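Local coordinates for protein Ta0487 (Thermoplasma acidophilum, PDB 3KBQ) that is of unknown function but belongs to the CinA family, this piece being its probable molybdopterin-binding domain, at residues V39-F43 with V58-V62; Q90-D95 with A119-S124. All blocks are in the same frame, centred on the assembly; numbering follows the deposited sequence.

Both contacts lie in the probable molybdopterin-binding domain, and they follow one another along the chain: interaction 1 is complete before interaction 2 begins. Their centres are 24 Å apart and their nearest atoms about 9 Å apart, so they do not touch. Interaction 1 packs helix 49-62 against strand 38-45, one of the two outermost strands of the six-stranded mixed sheet within this chain, where the second subunit adds its own strand. Interaction 2 builds a small separate two-stranded sheet from 93-94 and 120-121, and its second segment leads straight into strand 125-128, the other outermost strand. One contact therefore belongs to the dimer interface, the other to a helical excursion touched by no other chain of the assembly.

Interaction 1. Residues V39-F43 with V58-V62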
ATOM      1  N   VAL B  39      -3.765  -2.079  12.535  1.00 24.54           N
ATOM      2  CA  VAL B  39      -3.010  -1.663  11.364  1.00 24.38           C
ATOM      3  C   VAL B  39      -3.936  -0.785  10.498  1.00 24.91           C
ATOM      4  O   VAL B  39      -4.927  -1.223   9.922  1.00 23.07           O
ATOM      5  CB  VAL B  39      -2.457  -2.854  10.563  1.00 25.53           C
ATOM      6  CG1 VAL B  39      -1.618  -2.357   9.347  1.00 22.44           C
ATOM      7  CG2 VAL B  39      -1.644  -3.762  11.497  1.00 21.82           C
ATOM      8  N   ARG B  40      -3.594   0.481  10.417  1.00 24.77           N
ATOM      9  CA  ARG B  40      -4.555   1.445   9.889  1.00 25.72           C
ATOM     10  C   ARG B  40      -4.461   1.632   8.369  1.00 25.54           C
ATOM     11  O   ARG B  40      -5.510   1.634   7.686  1.00 25.98           O
ATOM     12  CB  ARG B  40      -4.418   2.771  10.615  1.00 25.13           C
ATOM     13  CG  ARG B  40      -5.501   3.694  10.141  1.00 32.62           C
ATOM     14  CD  ARG B  40      -5.673   4.886  10.992  1.00 33.98           C
ATOM     15  NE  ARG B  40      -6.395   5.937  10.261  1.00 35.10           N
ATOM     16  CZ  ARG B  40      -6.556   7.164  10.752  1.00 36.52           C
ATOM     17  NH1 ARG B  40      -6.018   7.484  11.957  1.00 33.75           N
ATOM     18  NH2 ARG B  40      -7.228   8.064  10.056  1.00 35.45           N
ATOM     19  N   ARG B  41      -3.243   1.851   7.843  1.00 23.83           N
ATOM     20  CA  ARG B  41      -3.044   2.076   6.403  1.00 23.52           C
ATOM     21  C   ARG B  41      -1.783   1.377   5.986  1.00 23.95           C
ATOM     22  O   ARG B  41      -0.830   1.272   6.801  1.00 24.13           O
ATOM     23  CB  ARG B  41      -2.893   3.571   6.073  1.00 23.63           C
ATOM     24  CG  ARG B  41      -4.175   4.378   6.281  1.00 25.50           C
ATOM     25  CD  ARG B  41      -3.950   5.792   5.830  1.00 25.36           C
ATOM     26  NE  ARG B  41      -5.117   6.585   6.143  1.00 24.64           N
ATOM     27  CZ  ARG B  41      -5.174   7.906   5.987  1.00 27.21           C
ATOM     28  NH1 ARG B  41      -4.124   8.556   5.476  1.00 22.00           N
ATOM     29  NH2 ARG B  41      -6.286   8.562   6.315  1.00 25.64           N
ATOM     30  N   GLY B  42      -1.752   0.945   4.716  1.00 22.71           N
ATOM     31  CA  GLY B  42      -0.556   0.343   4.082  1.00 21.30           C
ATOM     32  C   GLY B  42      -0.215   1.234   2.891  1.00 21.96           C
ATOM     33  O   GLY B  42      -1.121   1.793   2.221  1.00 21.37           O
ATOM     34  N   PHE B  43       1.071   1.458   2.663  1.00 21.09           N
ATOM     35  CA  PHE B  43       1.519   2.307   1.558  1.00 22.61           C
ATOM     36  C   PHE B  43       2.533   1.506   0.763  1.00 22.53           C
ATOM     37  O   PHE B  43       3.381   0.808   1.344  1.00 23.41           O
ATOM     38  CB  PHE B  43       2.235   3.552   2.094  1.00 22.44           C
ATOM     39  CG  PHE B  43       1.414   4.365   3.028  1.00 24.16           C
ATOM     40  CD1 PHE B  43       0.688   5.426   2.553  1.00 25.96           C
ATOM     41  CD2 PHE B  43       1.387   4.052   4.412  1.00 23.05           C
ATOM     42  CE1 PHE B  43      -0.096   6.212   3.449  1.00 28.66           C
ATOM     43  CE2 PHE B  43       0.652   4.789   5.290  1.00 25.14           C
ATOM     44  CZ  PHE B  43      -0.115   5.895   4.814  1.00 27.41           C
ATOM     45  N   VAL B  58       2.564  10.833   5.854  1.00 22.99           N
ATOM     46  CA  VAL B  58       1.200  10.351   6.043  1.00 24.37           C
ATOM     47  C   VAL B  58       1.084   9.239   7.111  1.00 23.65           C
ATOM     48  O   VAL B  58       0.207   9.339   7.984  1.00 23.12           O
ATOM     49  CB  VAL B  58       0.544   9.949   4.731  1.00 24.65           C
ATOM     50  CG1 VAL B  58      -0.897   9.624   4.964  1.00 26.52           C
ATOM     51  CG2 VAL B  58       0.598  11.189   3.794  1.00 26.85           C
ATOM     52  N   ALA B  59       1.959   8.233   7.049  1.00 21.08           N
ATOM     53  CA  ALA B  59       1.912   7.178   8.033  1.00 21.26           C
ATOM     54  C   ALA B  59       1.989   7.761   9.444  1.00 21.09           C
ATOM     55  O   ALA B  59       1.220   7.353  10.354  1.00 20.93           O
ATOM     56  CB  ALA B  59       3.044   6.093   7.763  1.00 19.66           C
ATOM     57  N   LEU B  60       2.852   8.757   9.616  1.00 20.98           N
ATOM     58  CA  LEU B  60       3.088   9.332  10.949  1.00 22.70           C
ATOM     59  C   LEU B  60       1.898  10.179  11.392  1.00 23.41           C
ATOM     60  O   LEU B  60       1.580  10.259  12.602  1.00 24.19           O
ATOM     61  CB  LEU B  60       4.375  10.155  10.951  1.00 22.12           C
ATOM     62  CG  LEU B  60       5.706   9.407  11.040  1.00 24.12           C
ATOM     63  CD1 LEU B  60       6.923  10.369  10.688  1.00 25.50           C
ATOM     64  CD2 LEU B  60       5.930   8.792  12.462  1.00 24.65           C
ATOM     65  N   GLU B  61       1.200  10.767  10.422  1.00 23.33           N
ATOM     66  CA  GLU B  61       0.005  11.552  10.725  1.00 25.89           C
ATOM     67  C   GLU B  61      -1.100  10.637  11.318  1.00 25.02           C
ATOM     68  O   GLU B  61      -1.864  11.058  12.142  1.00 25.75           O
ATOM     69  CB  GLU B  61      -0.479  12.176   9.426  1.00 25.82           C
ATOM     70  CG  GLU B  61      -1.782  12.871   9.482  1.00 33.29           C
ATOM     71  CD  GLU B  61      -2.140  13.488   8.095  1.00 41.51           C
ATOM     72  OE1 GLU B  61      -1.274  13.557   7.170  1.00 40.12           O
ATOM     73  OE2 GLU B  61      -3.316  13.889   7.938  1.00 45.84           O
ATOM     74  N   VAL B  62      -1.191   9.388  10.897  1.00 24.63           N
ATOM     75  CA  VAL B  62      -2.332   8.544  11.322  1.00 25.35           C
ATOM     76  C   VAL B  62      -1.973   7.418  12.319  1.00 25.53           C
ATOM     77  O   VAL B  62      -2.857   6.677  12.801  1.00 26.23           O
ATOM     78  CB  VAL B  62      -3.029   7.937  10.065  1.00 26.60           C
ATOM     79  CG1 VAL B  62      -3.474   9.051   9.129  1.00 25.26           C
ATOM     80  CG2 VAL B  62      -2.072   6.888   9.289  1.00 25.15           C
TER
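Val62, in the last turn of helix 49-62, packs against the guanidinium groups of Arg40 and Arg41, which reach over from strand 38-45. Strand and helix segments run antiparallel, 175° apart, with their axes 9.1 Å from each other.

The apolar part of the contact belongs to Phe43. Val58 CG1 and Ala59 CB lie oblique to its ring, Phe43 CE2 being 3.7 Å from Ala59 CB and Phe43 CZ 3.8 Å from Val58 CG1. That same methyl of Val58 lies at the edge of the Arg41 guanidinium, near its plane, 3.4 Å from Arg41 NH1.

The two arginines use Val62 differently. Val62 CG1 sits over the centre of one face of the Arg41 guanidinium, 3.7 Å above its plane, whereas Val62 CB lies over one face of the Arg40 guanidinium but toward its rim. Arg40 carries CG anti to its own N (chi1 -175°) and stays extended to NE, long enough to carry NH1 to the carbonyl at the helix end. There Arg40 NH1 gives Val62 O a weak hydrogen bond, 3.4 Å long and bent to 127°.

The stronger polar partners lie across the dimer interface: Glu51 of the second subunit forms salt bridges with Arg40 NH2 and Arg41 NE, and Trp54 of that subunit makes a cation-pi contact with Arg41. With alanine at Arg40, Glu51 of the second subunit would probably lose one of its two arginine mates, and Val62 O its weak donor.

The chemistry implies a division of labour: within the chain the guanidinium groups offer flat surfaces to valine, while their charge is probably met mainly by Glu51 of the second subunit, consistent with the helix-strand packing and the subunit interface depending on the same two arginines.

Interaction 2. Residues Q90-D95 with A119-S124; sequences QDLRID and AKIPPS
Gln90 grips Ser124 with both ends of its amide. Its CG stands anti to the carbonyl carbon (chi1 -53°) and the chain runs extended beyond, carrying the amide to the serine. Gln90 OE1 takes the Ser124 N-H at 3.1 Å, in the carbonyl plane and on a lone pair, while Gln90 NE2 donates to Ser124 OG at 2.9 Å, with the hydroxyl tilted 34° out of the amide plane. Gln90 OE1 also rests against the ring of Pro123, 3.0 Å from Pro123 CD. Asp91 contributes its carbonyl, whose O meets the CA-H of Pro122. Leu92 then lays CD2 3.8 Å from Pro122 CD, and helix 80-87 packs on this leucine too. At Arg93 the backbones pair with Ile121 in both directions: Arg93 N to Ile121 O is 3.0 Å and almost straight, and Ile121 N returns to Arg93 O at 2.9 Å. Ile94 faces Lys120, whose bent chain brings Lys120 NZ to 3.7 Å from Ile94 CG1. Asp95 N adds a further bond to Ala119 O at 2.9 Å; Asp95 CB touches Ile121 CD1, and Asp95 OD2 accepts from Ala98 N, capping helix 96-106. This is a minimal two-stranded antiparallel sheet, tying together the ends of the mainly helical excursion between its strands.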
ATOM      1  N   GLN B  90      16.094  16.092   8.587  1.00 31.96           N
ATOM      2  CA  GLN B  90      17.456  15.899   9.098  1.00 33.06           C
ATOM      3  C   GLN B  90      18.476  15.551   8.022  1.00 33.52           C
ATOM      4  O   GLN B  90      18.126  15.095   6.929  1.00 33.11           O
ATOM      5  CB  GLN B  90      17.477  14.821  10.150  1.00 32.78           C
ATOM      6  CG  GLN B  90      16.482  15.052  11.234  1.00 34.02           C
ATOM      7  CD  GLN B  90      16.711  14.147  12.409  1.00 35.33           C
ATOM      8  OE1 GLN B  90      17.425  13.137  12.329  1.00 36.37           O
ATOM      9  NE2 GLN B  90      16.109  14.506  13.525  1.00 37.74           N
ATOM     10  N   ASP B  91      19.738  15.793   8.343  1.00 33.63           N
ATOM     11  CA  ASP B  91      20.822  15.393   7.469  1.00 34.75           C
ATOM     12  C   ASP B  91      21.323  13.991   7.863  1.00 34.22           C
ATOM     13  O   ASP B  91      21.309  13.598   9.031  1.00 34.34           O
ATOM     14  CB  ASP B  91      21.984  16.401   7.535  1.00 35.14           C
ATOM     15  CG  ASP B  91      21.560  17.810   7.162  1.00 39.51           C
ATOM     16  OD1 ASP B  91      20.659  17.961   6.298  1.00 46.47           O
ATOM     17  OD2 ASP B  91      22.115  18.769   7.732  1.00 44.68           O
ATOM     18  N   LEU B  92      21.782  13.253   6.872  1.00 33.61           N
ATOM     19  CA  LEU B  92      22.510  12.018   7.129  1.00 34.25           C
ATOM     20  C   LEU B  92      23.961  12.300   7.565  1.00 34.48           C
ATOM     21  O   LEU B  92      24.626  13.161   6.991  1.00 33.04           O
ATOM     22  CB  LEU B  92      22.544  11.187   5.852  1.00 33.90           C
ATOM     23  CG  LEU B  92      21.178  10.740   5.309  1.00 34.89           C
ATOM     24  CD1 LEU B  92      21.358  10.051   3.943  1.00 33.77           C
ATOM     25  CD2 LEU B  92      20.462   9.849   6.312  1.00 31.80           C
ATOM     26  N   ARG B  93      24.424  11.550   8.562  1.00 34.89           N
ATOM     27  CA  ARG B  93      25.816  11.512   8.936  1.00 37.00           C
ATOM     28  C   ARG B  93      26.206  10.053   9.140  1.00 36.63           C
ATOM     29  O   ARG B  93      25.382   9.235   9.563  1.00 35.83           O
ATOM     30  CB  ARG B  93      26.075  12.314  10.228  1.00 37.46           C
ATOM     31  CG  ARG B  93      25.720  11.566  11.501  1.00 42.15           C
ATOM     32  CD  ARG B  93      25.816  12.433  12.760  1.00 49.15           C
ATOM     33  NE  ARG B  93      27.110  13.119  12.873  1.00 52.86           N
ATOM     34  CZ  ARG B  93      28.163  12.672  13.564  1.00 55.60           C
ATOM     35  NH1 ARG B  93      28.107  11.524  14.238  1.00 56.17           N
ATOM     36  NH2 ARG B  93      29.289  13.385  13.584  1.00 56.00           N
ATOM     37  N   ILE B  94      27.469   9.754   8.835  1.00 36.73           N
ATOM     38  CA  ILE B  94      28.058   8.455   9.121  1.00 37.33           C
ATOM     39  C   ILE B  94      27.883   8.159  10.609  1.00 36.73           C
ATOM     40  O   ILE B  94      28.200   9.000  11.455  1.00 36.56           O
ATOM     41  CB  ILE B  94      29.564   8.381   8.713  1.00 37.30           C
ATOM     42  CG1 ILE B  94      29.730   8.453   7.183  1.00 39.06           C
ATOM     43  CG2 ILE B  94      30.231   7.098   9.258  1.00 38.65           C
ATOM     44  CD1 ILE B  94      31.213   8.699   6.711  1.00 37.87           C
ATOM     45  N   ASP B  95      27.304   6.996  10.899  1.00 36.14           N
ATOM     46  CA  ASP B  95      27.323   6.388  12.221  1.00 36.24           C
ATOM     47  C   ASP B  95      28.506   5.427  12.261  1.00 35.44           C
ATOM     48  O   ASP B  95      28.559   4.440  11.507  1.00 34.32           O
ATOM     49  CB  ASP B  95      25.994   5.645  12.474  1.00 37.05           C
ATOM     50  CG  ASP B  95      25.999   4.828  13.777  1.00 38.83           C
ATOM     51  OD1 ASP B  95      25.182   5.151  14.645  1.00 44.16           O
ATOM     52  OD2 ASP B  95      26.776   3.863  13.938  1.00 40.60           O
ATOM     53  N   ALA B 119      25.917   3.134   6.091  1.00 30.31           N
ATOM     54  CA  ALA B 119      26.176   3.640   7.455  1.00 31.64           C
ATOM     55  C   ALA B 119      25.692   5.066   7.704  1.00 33.35           C
ATOM     56  O   ALA B 119      25.862   5.578   8.812  1.00 33.51           O
ATOM     57  CB  ALA B 119      27.674   3.507   7.831  1.00 31.80           C
ATOM     58  N   LYS B 120      25.136   5.724   6.677  1.00 35.09           N
ATOM     59  CA  LYS B 120      24.693   7.130   6.773  1.00 36.20           C
ATOM     60  C   LYS B 120      23.273   7.131   7.369  1.00 37.38           C
ATOM     61  O   LYS B 120      22.371   6.454   6.865  1.00 38.12           O
ATOM     62  CB  LYS B 120      24.766   7.816   5.395  1.00 37.19           C
ATOM     63  CG  LYS B 120      26.140   8.309   4.913  1.00 36.73           C
ATOM     64  CD  LYS B 120      26.436   9.771   5.433  1.00 42.45           C
ATOM     65  CE  LYS B 120      27.243  10.692   4.434  1.00 44.65           C
ATOM     66  NZ  LYS B 120      28.708  11.088   4.779  1.00 42.53           N
ATOM     67  N   ILE B 121      23.078   7.836   8.477  1.00 37.36           N
ATOM     68  CA  ILE B 121      21.865   7.688   9.298  1.00 37.71           C
ATOM     69  C   ILE B 121      21.514   9.098   9.789  1.00 37.16           C
ATOM     70  O   ILE B 121      22.434   9.882   9.999  1.00 36.19           O
ATOM     71  CB  ILE B 121      22.201   6.756  10.483  1.00 37.64           C
ATOM     72  CG1 ILE B 121      21.829   5.306  10.180  1.00 39.91           C
ATOM     73  CG2 ILE B 121      21.540   7.133  11.766  1.00 41.18           C
ATOM     74  CD1 ILE B 121      22.637   4.338  11.094  1.00 39.71           C
ATOM     75  N   PRO B 122      20.209   9.441   9.936  1.00 36.70           N
ATOM     76  CA  PRO B 122      19.934  10.711  10.629  1.00 36.35           C
ATOM     77  C   PRO B 122      20.035  10.556  12.174  1.00 35.48           C
ATOM     78  O   PRO B 122      19.922   9.447  12.691  1.00 35.86           O
ATOM     79  CB  PRO B 122      18.496  11.030  10.186  1.00 36.68           C
ATOM     80  CG  PRO B 122      17.852   9.723  10.057  1.00 36.54           C
ATOM     81  CD  PRO B 122      18.954   8.729   9.604  1.00 36.48           C
ATOM     82  N   PRO B 123      20.255  11.653  12.915  1.00 34.94           N
ATOM     83  CA  PRO B 123      20.411  11.523  14.383  1.00 34.43           C
ATOM     84  C   PRO B 123      19.195  10.990  15.135  1.00 34.13           C
ATOM     85  O   PRO B 123      19.348  10.466  16.228  1.00 33.63           O
ATOM     86  CB  PRO B 123      20.724  12.960  14.838  1.00 34.26           C
ATOM     87  CG  PRO B 123      20.235  13.816  13.777  1.00 34.66           C
ATOM     88  CD  PRO B 123      20.456  13.044  12.487  1.00 35.33           C
ATOM     89  N   SER B 124      18.000  11.099  14.555  1.00 34.18           N
ATOM     90  CA  SER B 124      16.799  10.541  15.188  1.00 35.05           C
ATOM     91  C   SER B 124      16.726   9.011  15.202  1.00 35.61           C
ATOM     92  O   SER B 124      15.790   8.448  15.787  1.00 35.99           O
ATOM     93  CB  SER B 124      15.557  11.065  14.475  1.00 35.71           C
ATOM     94  OG  SER B 124      15.091  12.261  15.088  1.00 35.95           O
TER